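Sulfite reductase [ferredoxin] (Mycobacterium tuberculosis, PDB 1ZJ8) catalyses the six-electron reduction of sulfite to sulfide with reduced ferredoxin as electron donor, using a siroheme and a [4Fe-4S] cluster in each subunit. Local coordinates at residues N45-R50 and T168-G173; Q85-T90 and D98-K103; S117-R122 and D162-Q167; T285-D290 and R315-T320; P450-R455 and D534-V539. One frame throughout, in Å; residues are numbered along the deposited sequence.

Contact 1: residues N45-R50 and T168-G173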
# COMPACT_ATOMS: atom_id res chain seq x y z
N ASN A 45 2.75 12.36 23.96
CA ASN A 45 2.83 12.14 22.51
C ASN A 45 3.75 10.93 22.24
O ASN A 45 4.87 10.87 22.76
CB ASN A 45 3.29 13.40 21.75
CG ASN A 45 3.10 13.28 20.22
OD1 ASN A 45 3.24 12.20 19.64
ND2 ASN A 45 2.80 14.41 19.57
N PRO A 46 3.26 9.93 21.48
CA PRO A 46 4.13 8.80 21.11
C PRO A 46 5.43 9.20 20.36
O PRO A 46 6.48 8.62 20.61
CB PRO A 46 3.22 7.93 20.23
CG PRO A 46 1.81 8.26 20.69
CD PRO A 46 1.87 9.73 21.01
N LEU A 47 5.35 10.21 19.50
CA LEU A 47 6.53 10.69 18.74
C LEU A 47 7.74 11.06 19.61
O LEU A 47 8.81 11.35 19.08
CB LEU A 47 6.13 11.90 17.88
CG LEU A 47 5.35 11.66 16.57
CD1 LEU A 47 4.34 12.76 16.33
CD2 LEU A 47 6.30 11.53 15.38
N ASP A 48 7.56 11.08 20.93
CA ASP A 48 8.62 11.50 21.87
C ASP A 48 9.80 10.53 21.94
O ASP A 48 10.93 10.93 22.23
CB ASP A 48 8.04 11.71 23.28
CG ASP A 48 7.15 12.95 23.36
OD1 ASP A 48 6.01 12.91 22.86
OD2 ASP A 48 7.58 13.96 23.95
N VAL A 49 9.51 9.26 21.64
CA VAL A 49 10.51 8.18 21.67
C VAL A 49 11.80 8.51 20.95
O VAL A 49 12.86 8.03 21.35
CB VAL A 49 10.00 6.85 21.02
CG1 VAL A 49 11.04 5.74 21.19
CG2 VAL A 49 8.67 6.42 21.61
N ARG A 50 11.73 9.33 19.90
CA ARG A 50 12.92 9.64 19.11
C ARG A 50 14.13 9.98 19.98
O ARG A 50 15.26 9.55 19.67
CB ARG A 50 12.64 10.78 18.12
CG ARG A 50 13.43 10.68 16.81
CD ARG A 50 13.43 12.03 16.07
NE ARG A 50 13.48 11.92 14.61
CZ ARG A 50 14.56 12.13 13.85
NH1 ARG A 50 15.75 12.41 14.39
NH2 ARG A 50 14.45 12.03 12.53
N THR A 168 10.87 9.04 8.48
CA THR A 168 10.08 7.85 8.76
C THR A 168 8.90 8.21 9.63
O THR A 168 8.23 7.34 10.18
CB THR A 168 10.94 6.72 9.46
OG1 THR A 168 11.41 7.13 10.76
CG2 THR A 168 12.14 6.33 8.60
N THR A 169 8.61 9.51 9.73
CA THR A 169 7.60 9.99 10.66
C THR A 169 6.18 9.48 10.34
O THR A 169 5.69 9.64 9.23
CB THR A 169 7.55 11.53 10.69
OG1 THR A 169 8.87 12.06 10.89
CG2 THR A 169 6.58 12.02 11.80
N GLU A 170 5.54 8.88 11.34
CA GLU A 170 4.15 8.44 11.23
C GLU A 170 3.99 7.52 10.02
O GLU A 170 2.93 7.49 9.38
CB GLU A 170 3.18 9.65 11.19
CG GLU A 170 2.96 10.37 12.55
CD GLU A 170 2.30 11.76 12.46
OE1 GLU A 170 2.85 12.66 11.79
OE2 GLU A 170 1.24 11.98 13.09
N ALA A 171 5.05 6.76 9.72
CA ALA A 171 5.03 5.77 8.63
C ALA A 171 4.27 4.54 9.10
O ALA A 171 3.59 3.88 8.31
CB ALA A 171 6.45 5.39 8.22
N CYS A 172 4.41 4.23 10.40
CA CYS A 172 3.57 3.24 11.09
C CYS A 172 2.76 3.99 12.18
O CYS A 172 2.97 5.18 12.39
CB CYS A 172 4.46 2.12 11.72
SG CYS A 172 4.71 0.46 10.87
N GLY A 173 1.84 3.30 12.84
CA GLY A 173 1.18 3.86 14.04
C GLY A 173 -0.26 4.33 13.88
O GLY A 173 -0.84 4.26 12.80
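L47 meets T169 and E170 where an Asx turn and the 3-10 segment 46-48, which leads into helix 49-60, come up against a type II beta turn, T168 to A171. The Asx turn starts at N45, whose side-chain OD1 accepts the backbone N of L47 at 2.9 Å. The donor sits above the amide's carbonyl plane, and the N-H...O angle is 150°, a moderately bent bond. Asparagine suits this place because its short amide can fold back on the chain just ahead of the 3-10 segment. P46 follows, its ring restricting the backbone at the first residue of that segment.

L47 carries the contact. Its CB points toward the turn; with CG anti to the carbonyl carbon (chi1 -77°) the branched end lies against it, and CD2 of L47 touches the methyl CG2 of T169 at 3.6 Å. The two side chains cross at about a right angle. The other methyl, CD1 of L47, comes only to 4.5 Å from the carboxylate carbon CD of E170, a looser approach. Leucine suits the position because its fork offers one methyl to each of these residues, while its backbone O is held by W77 NE1.

On the facing turn T169 divides its branches, giving the methyl to L47 and OG1 to Q167. E170 takes the positive-phi corner, and its OE1 accepts from G208 N. Two residues on, the SG of C172 is joined covalently to CE2 of Y80.

Contact 2: residues Q85-T90 and D98-K103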
# COMPACT_ATOMS: atom_id res chain seq x y z
N GLN A 85 13.23 -16.25 13.09
CA GLN A 85 13.35 -17.36 12.14
C GLN A 85 12.83 -18.68 12.69
O GLN A 85 12.88 -18.91 13.89
CB GLN A 85 14.83 -17.61 11.78
CG GLN A 85 15.61 -16.42 11.23
CD GLN A 85 15.04 -15.91 9.91
OE1 GLN A 85 14.39 -16.66 9.17
NE2 GLN A 85 15.29 -14.64 9.62
N GLY A 86 12.35 -19.56 11.81
CA GLY A 86 12.06 -20.96 12.15
C GLY A 86 10.65 -21.28 12.61
O GLY A 86 10.29 -22.45 12.73
N TYR A 87 9.85 -20.26 12.89
CA TYR A 87 8.48 -20.47 13.35
C TYR A 87 7.54 -20.42 12.15
O TYR A 87 7.56 -19.45 11.40
CB TYR A 87 8.10 -19.43 14.39
CG TYR A 87 9.01 -19.44 15.59
CD1 TYR A 87 8.72 -20.20 16.72
CD2 TYR A 87 10.19 -18.69 15.59
CE1 TYR A 87 9.57 -20.21 17.84
CE2 TYR A 87 11.05 -18.69 16.69
CZ TYR A 87 10.75 -19.45 17.81
OH TYR A 87 11.62 -19.43 18.88
N ASP A 88 6.74 -21.47 11.96
CA ASP A 88 5.73 -21.48 10.90
C ASP A 88 4.34 -21.08 11.44
O ASP A 88 4.21 -20.66 12.59
CB ASP A 88 5.74 -22.82 10.13
CG ASP A 88 5.32 -24.03 10.97
OD1 ASP A 88 5.31 -23.97 12.23
OD2 ASP A 88 4.99 -25.07 10.36
N GLY A 89 3.32 -21.20 10.58
CA GLY A 89 1.95 -20.73 10.87
C GLY A 89 1.29 -21.26 12.14
O GLY A 89 0.41 -20.60 12.72
N THR A 90 1.71 -22.44 12.57
CA THR A 90 1.32 -23.00 13.86
C THR A 90 1.48 -21.99 15.00
O THR A 90 0.63 -21.92 15.90
CB THR A 90 2.20 -24.22 14.20
OG1 THR A 90 2.46 -24.96 13.00
CG2 THR A 90 1.54 -25.10 15.28
N ASP A 98 6.36 -13.08 22.34
CA ASP A 98 7.74 -13.07 22.86
C ASP A 98 8.68 -13.98 22.06
O ASP A 98 9.86 -13.66 21.91
CB ASP A 98 7.77 -13.50 24.33
CG ASP A 98 7.18 -12.45 25.25
OD1 ASP A 98 7.96 -11.84 26.02
OD2 ASP A 98 5.94 -12.24 25.22
N LYS A 99 8.14 -15.09 21.55
CA LYS A 99 8.90 -16.02 20.68
C LYS A 99 9.11 -15.46 19.27
O LYS A 99 10.23 -15.48 18.74
CB LYS A 99 8.17 -17.37 20.52
CG LYS A 99 8.38 -18.34 21.67
CD LYS A 99 9.83 -18.84 21.72
CE LYS A 99 10.03 -19.85 22.86
NZ LYS A 99 11.43 -20.35 22.87
N LEU A 100 8.01 -14.99 18.68
CA LEU A 100 8.00 -14.48 17.31
C LEU A 100 8.72 -13.14 17.14
O LEU A 100 9.07 -12.76 16.03
CB LEU A 100 6.57 -14.35 16.82
CG LEU A 100 5.80 -15.66 16.70
CD1 LEU A 100 4.31 -15.39 16.61
CD2 LEU A 100 6.30 -16.48 15.52
N GLU A 101 8.95 -12.43 18.24
CA GLU A 101 9.59 -11.12 18.23
C GLU A 101 11.12 -11.23 18.20
O GLU A 101 11.73 -11.52 19.23
CB GLU A 101 9.15 -10.36 19.48
CG GLU A 101 9.62 -8.93 19.57
CD GLU A 101 8.57 -8.04 20.23
OE1 GLU A 101 8.81 -7.53 21.36
OE2 GLU A 101 7.49 -7.89 19.60
N ALA A 102 11.73 -11.01 17.04
CA ALA A 102 13.19 -11.05 16.88
C ALA A 102 13.85 -9.78 17.38
O ALA A 102 13.16 -8.82 17.75
CB ALA A 102 13.59 -11.29 15.43
N LYS A 103 15.19 -9.78 17.37
CA LYS A 103 15.99 -8.62 17.82
C LYS A 103 16.27 -7.66 16.67
O LYS A 103 17.18 -6.81 16.78
CB LYS A 103 17.33 -9.06 18.46
CG LYS A 103 18.61 -8.97 17.53
CD LYS A 103 19.91 -9.00 18.34
CE LYS A 103 21.15 -9.23 17.48
NZ LYS A 103 21.63 -7.96 16.90
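The apolar part of this contact centres on Y87, which lies across the adjacent K99 and L100, with L100 at its CB end and K99 at its phenol end, both on one side of the ring. CB of Y87 touches the methyl CD2 of L100 at 3.6 Å, and CG of the ring is 4.0 Å from that same methyl, which approaches obliquely. L100 is a good choice here because its branched end can fill the angle where the tyrosine ring leaves the backbone. K99 crosses the tyrosine at about a right angle, its CB 4.1 Å from CE1 of Y87. Lysine suits such a rim: its stem covers aromatic carbon.

The polar atoms of the pair meet carbon. A bend at chi2 (-68°) turns CD of K99 toward the phenol, 3.4 Å from OH of Y87, and the carbonyl O of K99 stands 3.9 Å from CE2 of Y87. No hydrogen bond joins the segments.

Segment 98-103 lies at the start of a nitrite/sulfite reductase ferredoxin-like half domain, where helix 97-100 passes into strand 101-102; the L100 side chain is about 10 Å from the siroheme. W91 adds an edge-to-face partner to the Y87 ring. Strand 79-83 and its exit run beside the second segment, through backbone bonds of A102 with Q82 and L100 with E84, and D98 and E101 reach the neighbouring helix 67-73.

Contact 3: residues S117-R122 and D162-Q167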
# COMPACT_ATOMS: atom_id res chain seq x y z
N SER A 117 14.46 12.12 -5.62
CA SER A 117 15.52 12.57 -6.52
C SER A 117 16.45 11.40 -6.78
O SER A 117 16.32 10.35 -6.17
CB SER A 117 16.31 13.73 -5.91
OG SER A 117 17.07 13.34 -4.77
N ALA A 118 17.40 11.58 -7.69
CA ALA A 118 18.38 10.55 -7.93
C ALA A 118 19.26 10.38 -6.70
O ALA A 118 19.56 9.26 -6.31
CB ALA A 118 19.22 10.90 -9.14
N ALA A 119 19.65 11.50 -6.09
CA ALA A 119 20.46 11.49 -4.86
C ALA A 119 19.78 10.74 -3.72
O ALA A 119 20.44 9.97 -3.00
CB ALA A 119 20.78 12.92 -4.44
N ALA A 120 18.48 10.97 -3.54
CA ALA A 120 17.72 10.32 -2.49
C ALA A 120 17.64 8.82 -2.74
O ALA A 120 17.71 8.03 -1.80
CB ALA A 120 16.32 10.93 -2.38
N LEU A 121 17.47 8.43 -4.01
CA LEU A 121 17.39 7.03 -4.39
C LEU A 121 18.73 6.31 -4.14
O LEU A 121 18.76 5.15 -3.72
CB LEU A 121 17.00 6.91 -5.86
CG LEU A 121 16.68 5.47 -6.33
CD1 LEU A 121 15.31 5.04 -5.82
CD2 LEU A 121 16.80 5.30 -7.86
N ARG A 122 19.84 7.02 -4.38
CA ARG A 122 21.17 6.50 -4.08
C ARG A 122 21.39 6.28 -2.58
O ARG A 122 21.98 5.26 -2.17
CB ARG A 122 22.22 7.45 -4.61
CG ARG A 122 23.62 6.94 -4.42
CD ARG A 122 24.63 7.97 -4.86
NE ARG A 122 24.28 8.55 -6.16
CZ ARG A 122 24.44 7.93 -7.32
NH1 ARG A 122 24.94 6.68 -7.36
NH2 ARG A 122 24.10 8.54 -8.45
N ASP A 162 17.55 12.24 6.30
CA ASP A 162 17.24 13.66 6.43
C ASP A 162 18.11 14.51 5.52
O ASP A 162 17.68 15.55 5.07
CB ASP A 162 17.42 14.13 7.88
CG ASP A 162 16.98 15.58 8.09
OD1 ASP A 162 15.78 15.86 7.92
OD2 ASP A 162 17.85 16.43 8.40
N ASP A 163 19.34 14.06 5.26
CA ASP A 163 20.25 14.81 4.41
C ASP A 163 19.82 14.79 2.94
O ASP A 163 20.44 15.45 2.10
CB ASP A 163 21.69 14.28 4.56
CG ASP A 163 22.75 15.30 4.09
OD1 ASP A 163 22.58 16.51 4.38
OD2 ASP A 163 23.75 14.90 3.44
N VAL A 164 18.76 14.04 2.63
CA VAL A 164 18.13 14.07 1.29
C VAL A 164 16.61 14.30 1.35
O VAL A 164 15.89 14.01 0.40
CB VAL A 164 18.43 12.78 0.46
CG1 VAL A 164 19.87 12.78 -0.05
CG2 VAL A 164 18.15 11.54 1.29
N GLY A 165 16.12 14.83 2.47
CA GLY A 165 14.71 15.21 2.61
C GLY A 165 13.71 14.14 3.02
O GLY A 165 12.49 14.35 2.95
N LEU A 166 14.22 12.99 3.46
CA LEU A 166 13.36 11.85 3.80
C LEU A 166 13.25 11.64 5.30
O LEU A 166 14.15 11.98 6.06
CB LEU A 166 13.89 10.58 3.12
CG LEU A 166 13.82 10.59 1.58
CD1 LEU A 166 14.87 9.68 0.97
CD2 LEU A 166 12.42 10.18 1.12
N GLN A 167 12.12 11.08 5.71
CA GLN A 167 11.81 10.84 7.11
C GLN A 167 11.00 9.53 7.24
O GLN A 167 10.54 8.96 6.25
CB GLN A 167 11.03 12.02 7.69
CG GLN A 167 9.82 12.50 6.86
CD GLN A 167 8.99 13.59 7.59
OE1 GLN A 167 8.62 13.43 8.75
NE2 GLN A 167 8.71 14.70 6.90
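V164 closes on A120 in a ferredoxin-like half domain, at the place where the first turn of helix 118-131 passes the loop that ends helix 154-162. Followed outward, the valine meets the helix with every carbon beyond CA. Its CB lies 3.9 Å from CA of A120 and 4.0 Å from CB of A120. The methyl CG1, anti to the carbonyl carbon (chi1 -74°), turns toward A119, the residue before A120: CG1 of V164 is 4.1 Å from the carbonyl O of A119 and 4.5 Å from CB of A119. The other methyl, CG2, sits between the valine's own backbone N and carbonyl carbon and faces A120, with CA of A120 at 4.0 Å. A branched side chain can thus straddle the alanine, and alanine suits the helix here because its single methyl lets the two backbones come close.

That methyl has a second neighbour, for CD1 of L166 lies 3.9 Å from CB of A120; L166 also packs on L116 and L124. The loop owes its shape to a Schellman motif: G165 takes the positive-phi position, its N bonds to D162 O, and L166 N bonds to the carbonyl O of L161. Helix 118-131 is itself capped at its start by S117, whose OG accepts A120 N at 3.0 Å with an N-H...O angle of 158°.

No hydrogen bond crosses between the segments, so the contact depends on the fit of methyl groups, while each segment settles its capping bonds within its own helix end.

Contact 4: residues T285-D290 and R315-T320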
# COMPACT_ATOMS: atom_id res chain seq x y z
N THR A 285 -9.78 14.35 8.76
CA THR A 285 -8.94 13.71 9.75
C THR A 285 -9.38 14.08 11.17
O THR A 285 -9.29 13.25 12.08
CB THR A 285 -7.47 14.10 9.55
OG1 THR A 285 -7.12 13.93 8.17
CG2 THR A 285 -6.56 13.22 10.41
N SER A 286 -9.85 15.32 11.34
CA SER A 286 -10.30 15.82 12.65
C SER A 286 -11.59 15.14 13.10
O SER A 286 -11.74 14.80 14.27
CB SER A 286 -10.50 17.33 12.61
OG SER A 286 -9.28 17.96 12.22
N VAL A 287 -12.49 14.90 12.16
CA VAL A 287 -13.68 14.13 12.49
C VAL A 287 -13.29 12.73 12.95
O VAL A 287 -13.78 12.25 13.96
CB VAL A 287 -14.65 14.00 11.32
CG1 VAL A 287 -15.88 13.17 11.74
CG2 VAL A 287 -15.04 15.39 10.80
N PHE A 288 -12.39 12.09 12.21
CA PHE A 288 -11.88 10.77 12.59
C PHE A 288 -11.41 10.79 14.04
O PHE A 288 -11.86 10.00 14.86
CB PHE A 288 -10.74 10.33 11.64
CG PHE A 288 -10.18 8.93 11.91
CD1 PHE A 288 -11.03 7.84 12.17
CD2 PHE A 288 -8.81 8.70 11.87
CE1 PHE A 288 -10.52 6.56 12.41
CE2 PHE A 288 -8.28 7.40 12.11
CZ PHE A 288 -9.15 6.34 12.38
N ARG A 289 -10.50 11.71 14.35
CA ARG A 289 -9.91 11.79 15.70
C ARG A 289 -11.00 11.94 16.76
O ARG A 289 -10.98 11.24 17.78
CB ARG A 289 -8.92 12.95 15.80
CG ARG A 289 -8.30 13.18 17.21
CD ARG A 289 -7.65 14.56 17.35
NE ARG A 289 -8.57 15.60 16.87
CZ ARG A 289 -8.23 16.85 16.56
NH1 ARG A 289 -6.98 17.28 16.69
NH2 ARG A 289 -9.18 17.68 16.12
N ASP A 290 -11.96 12.82 16.51
CA ASP A 290 -12.95 13.20 17.52
C ASP A 290 -14.15 12.21 17.63
O ASP A 290 -14.67 11.99 18.73
CB ASP A 290 -13.40 14.65 17.27
CG ASP A 290 -12.23 15.68 17.39
OD1 ASP A 290 -11.26 15.43 18.13
OD2 ASP A 290 -12.27 16.74 16.74
N ARG A 315 -21.05 14.39 6.05
CA ARG A 315 -20.88 15.66 5.35
C ARG A 315 -21.35 16.82 6.21
O ARG A 315 -20.67 17.84 6.30
CB ARG A 315 -21.68 15.66 4.03
CG ARG A 315 -21.60 16.98 3.25
CD ARG A 315 -21.99 16.85 1.76
NE ARG A 315 -21.49 17.98 0.97
CZ ARG A 315 -21.84 18.26 -0.28
NH1 ARG A 315 -22.69 17.49 -0.95
NH2 ARG A 315 -21.33 19.33 -0.88
N GLU A 316 -22.52 16.65 6.80
CA GLU A 316 -23.10 17.61 7.73
C GLU A 316 -22.13 17.97 8.86
O GLU A 316 -21.89 19.15 9.12
CB GLU A 316 -24.36 16.98 8.34
CG GLU A 316 -25.12 17.87 9.30
CD GLU A 316 -26.01 18.88 8.57
OE1 GLU A 316 -27.22 18.95 8.90
OE2 GLU A 316 -25.49 19.58 7.65
N VAL A 317 -21.60 16.96 9.52
CA VAL A 317 -20.70 17.15 10.67
C VAL A 317 -19.39 17.79 10.26
O VAL A 317 -18.79 18.55 11.04
CB VAL A 317 -20.34 15.80 11.38
CG1 VAL A 317 -19.16 15.96 12.35
CG2 VAL A 317 -21.58 15.19 12.09
N LEU A 318 -18.93 17.46 9.06
CA LEU A 318 -17.69 18.01 8.54
C LEU A 318 -17.90 19.50 8.32
O LEU A 318 -17.14 20.31 8.85
CB LEU A 318 -17.29 17.29 7.23
CG LEU A 318 -15.99 17.70 6.50
CD1 LEU A 318 -14.72 17.23 7.23
CD2 LEU A 318 -16.03 17.19 5.08
N GLU A 319 -18.95 19.85 7.58
CA GLU A 319 -19.23 21.25 7.22
C GLU A 319 -19.61 22.16 8.39
O GLU A 319 -19.20 23.32 8.41
CB GLU A 319 -20.35 21.32 6.19
CG GLU A 319 -19.98 20.77 4.86
CD GLU A 319 -21.17 20.54 3.99
OE1 GLU A 319 -22.30 20.63 4.51
OE2 GLU A 319 -20.98 20.27 2.78
N THR A 320 -20.37 21.65 9.35
CA THR A 320 -20.90 22.51 10.41
C THR A 320 -20.02 22.57 11.65
O THR A 320 -19.92 23.62 12.28
CB THR A 320 -22.32 22.12 10.82
OG1 THR A 320 -22.33 20.77 11.33
CG2 THR A 320 -23.27 22.26 9.62
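V287 faces both V317 and L318. Its methyl CG2 meets CD1 of L318 at 4.0 Å, the two side chains crossing at about a right angle, and its other methyl, CG1, stands 4.3 Å from CG1 of V317. With CG1 anti to the backbone N (chi1 180°), the valine spreads one methyl toward each partner. A beta-branched residue fits this slot between helices. The longer L318, its CG anti to the backbone N (chi1 -179°), brings CD1 to V287 although its CB does not point at it; it also touches A283 and V284.

Around this group F314 and Y322 add further contacts to V287, and W309 of the intervening helix 302-309 touches both valines. This is structural packing of helices 277-291 and 311-323 in the first nitrite/sulfite reductase 4Fe-4S domain, away from the cofactor sites; F288 of the first helix meets the ring of Y219 on a strand of the domain's mixed sheet.

Farther out, each helix carries an internal salt bridge. R289 grips D290 side-on, NE to OD1 at 3.0 Å and NH2 to OD2 at 3.3 Å. OD2 of D290 also bonds Y322 OH, a link between the helices. One turn apart, R315 NE meets E319 OE2 at 3.0 Å, and NH2 of the arginine reaches D329.

Contact 5: residues P450-R455 and D534-V539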
# COMPACT_ATOMS: atom_id res chain seq x y z
N PRO A 450 7.95 -16.66 -12.94
CA PRO A 450 8.62 -17.49 -13.97
C PRO A 450 7.90 -18.79 -14.33
O PRO A 450 7.73 -19.08 -15.52
CB PRO A 450 9.96 -17.86 -13.32
CG PRO A 450 10.18 -16.90 -12.22
CD PRO A 450 8.86 -16.29 -11.84
N GLU A 451 7.49 -19.54 -13.31
CA GLU A 451 6.69 -20.76 -13.56
C GLU A 451 5.51 -20.46 -14.48
O GLU A 451 5.41 -21.04 -15.56
CB GLU A 451 6.17 -21.40 -12.27
CG GLU A 451 5.57 -22.79 -12.51
CD GLU A 451 4.97 -23.43 -11.27
OE1 GLU A 451 5.40 -23.12 -10.13
OE2 GLU A 451 4.04 -24.25 -11.45
N LEU A 452 4.66 -19.53 -14.05
CA LEU A 452 3.50 -19.08 -14.82
C LEU A 452 3.89 -18.61 -16.21
O LEU A 452 3.24 -18.97 -17.20
CB LEU A 452 2.79 -17.95 -14.07
CG LEU A 452 2.13 -18.35 -12.74
CD1 LEU A 452 1.52 -17.17 -12.01
CD2 LEU A 452 1.07 -19.43 -12.98
N GLU A 453 4.96 -17.82 -16.29
CA GLU A 453 5.45 -17.30 -17.56
C GLU A 453 5.70 -18.40 -18.59
O GLU A 453 5.21 -18.33 -19.70
CB GLU A 453 6.71 -16.48 -17.32
CG GLU A 453 6.45 -15.02 -17.02
CD GLU A 453 7.70 -14.26 -16.58
OE1 GLU A 453 8.76 -14.95 -16.49
OE2 GLU A 453 7.63 -13.02 -16.34
N ARG A 454 6.45 -19.43 -18.20
CA ARG A 454 6.78 -20.53 -19.13
C ARG A 454 5.67 -21.58 -19.23
O ARG A 454 5.40 -22.12 -20.29
CB ARG A 454 8.11 -21.20 -18.72
CG ARG A 454 8.10 -21.95 -17.37
CD ARG A 454 9.48 -22.44 -16.91
NE ARG A 454 9.39 -22.88 -15.52
CZ ARG A 454 9.82 -22.20 -14.45
NH1 ARG A 454 10.45 -21.03 -14.57
NH2 ARG A 454 9.64 -22.72 -13.24
N ARG A 455 5.00 -21.83 -18.11
CA ARG A 455 3.93 -22.83 -18.07
C ARG A 455 2.69 -22.48 -18.91
O ARG A 455 1.96 -23.37 -19.35
CB ARG A 455 3.50 -23.07 -16.62
CG ARG A 455 3.39 -24.51 -16.28
CD ARG A 455 2.07 -24.85 -15.69
NE ARG A 455 2.19 -25.10 -14.27
CZ ARG A 455 1.52 -26.04 -13.62
NH1 ARG A 455 0.67 -26.83 -14.27
NH2 ARG A 455 1.71 -26.19 -12.33
N ASP A 534 -0.35 -24.80 -10.22
CA ASP A 534 -1.30 -25.76 -10.77
C ASP A 534 -2.68 -25.15 -10.87
O ASP A 534 -3.34 -25.21 -11.91
CB ASP A 534 -1.40 -27.00 -9.88
CG ASP A 534 -0.12 -27.81 -9.82
OD1 ASP A 534 0.43 -28.15 -10.88
OD2 ASP A 534 0.32 -28.14 -8.71
N TYR A 535 -3.13 -24.56 -9.77
CA TYR A 535 -4.47 -23.99 -9.70
C TYR A 535 -4.69 -22.85 -10.70
O TYR A 535 -5.68 -22.84 -11.42
CB TYR A 535 -4.75 -23.49 -8.28
CG TYR A 535 -6.01 -22.67 -8.23
CD1 TYR A 535 -7.22 -23.27 -7.98
CD2 TYR A 535 -5.98 -21.32 -8.48
CE1 TYR A 535 -8.38 -22.54 -7.96
CE2 TYR A 535 -7.12 -20.57 -8.46
CZ TYR A 535 -8.32 -21.18 -8.20
OH TYR A 535 -9.48 -20.43 -8.18
N ILE A 536 -3.77 -21.88 -10.70
CA ILE A 536 -3.84 -20.75 -11.63
C ILE A 536 -3.92 -21.25 -13.08
O ILE A 536 -4.73 -20.77 -13.86
CB ILE A 536 -2.60 -19.82 -11.53
CG1 ILE A 536 -2.46 -19.17 -10.17
CG2 ILE A 536 -2.68 -18.71 -12.59
CD1 ILE A 536 -3.61 -18.36 -9.80
N ASP A 537 -3.03 -22.18 -13.42
CA ASP A 537 -3.00 -22.79 -14.74
C ASP A 537 -4.36 -23.41 -15.07
O ASP A 537 -4.94 -23.10 -16.12
CB ASP A 537 -1.91 -23.86 -14.79
CG ASP A 537 -1.87 -24.61 -16.12
OD1 ASP A 537 -0.97 -24.33 -16.95
OD2 ASP A 537 -2.72 -25.50 -16.34
N ARG A 538 -4.85 -24.26 -14.17
CA ARG A 538 -6.14 -24.92 -14.35
C ARG A 538 -7.21 -23.88 -14.66
O ARG A 538 -7.82 -23.92 -15.73
CB ARG A 538 -6.50 -25.72 -13.09
CG ARG A 538 -7.77 -26.55 -13.16
CD ARG A 538 -7.76 -27.64 -12.07
NE ARG A 538 -7.60 -27.13 -10.70
CZ ARG A 538 -6.54 -27.33 -9.89
NH1 ARG A 538 -5.46 -28.02 -10.27
NH2 ARG A 538 -6.55 -26.81 -8.67
N VAL A 539 -7.38 -22.91 -13.76
CA VAL A 539 -8.49 -21.96 -13.83
C VAL A 539 -8.40 -21.04 -15.04
O VAL A 539 -9.41 -20.71 -15.66
CB VAL A 539 -8.61 -21.12 -12.52
CG1 VAL A 539 -7.65 -19.93 -12.51
CG2 VAL A 539 -10.04 -20.64 -12.34
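R455 crosses from helix 442-455 to D534, which takes its NH2 on OD1 at 2.8 Å in a nearly straight bond (176°). The oxygen lies in the plane of the guanidinium but is itself approached from above the carboxylate, the two planes standing 81° apart. Bends at chi2 and chi3 carry the arginine to this acid. The same NH2 also donates to OE2 of E451, one turn earlier on its own helix, at 3.2 Å and again in the guanidinium plane. Arginine suits the place because its flat group can donate to two acids along its edge. E451 and D534, like charges 5.3 Å apart at OE2 and OD1, are thus bridged, which probably eases their repulsion.

D537 takes a different side. Its CB lies over one face of the guanidinium, and its OD1 is 3.3 Å from CD of R455, while its salt bridge goes to R541. The helices behind these groups, 442-455 and 532-545, belong to the second 4Fe-4S domain and run in roughly the same direction, with a crossing angle of -35° and axes 10.7 Å apart at the segments.

Deeper between them L452 and I536, whose aliphatic chains suit the buried side, cross at about a right angle, CD2 of the leucine resting on CG2 of the isoleucine at 3.8 Å. Helix 532-545 packs on the domain's mixed sheet through I536, which continues onto I486 and F488 of strand 486-494.

In the fold
Contacts 1 and 4 are buried and rest on aliphatic carbons, one with a turn against the 3-10 segment leading into helix 49-60 and the other with two helices side by side. Contacts 2 and 3 are partly buried. Contact 5, also partly buried, joins two helices too, but it adds a salt-bridge network to its apolar pair. Only contact 5 has a hydrogen bond between its segments; contacts 1 to 4 rest on carbon contacts. The second segments of contacts 3 and 1, 162-167 and 168-173, adjoin in sequence and share the loop after helix 154-162. Contacts 4 and 5 stand on opposite sides of the chain's centre, about 48 Å apart between centres.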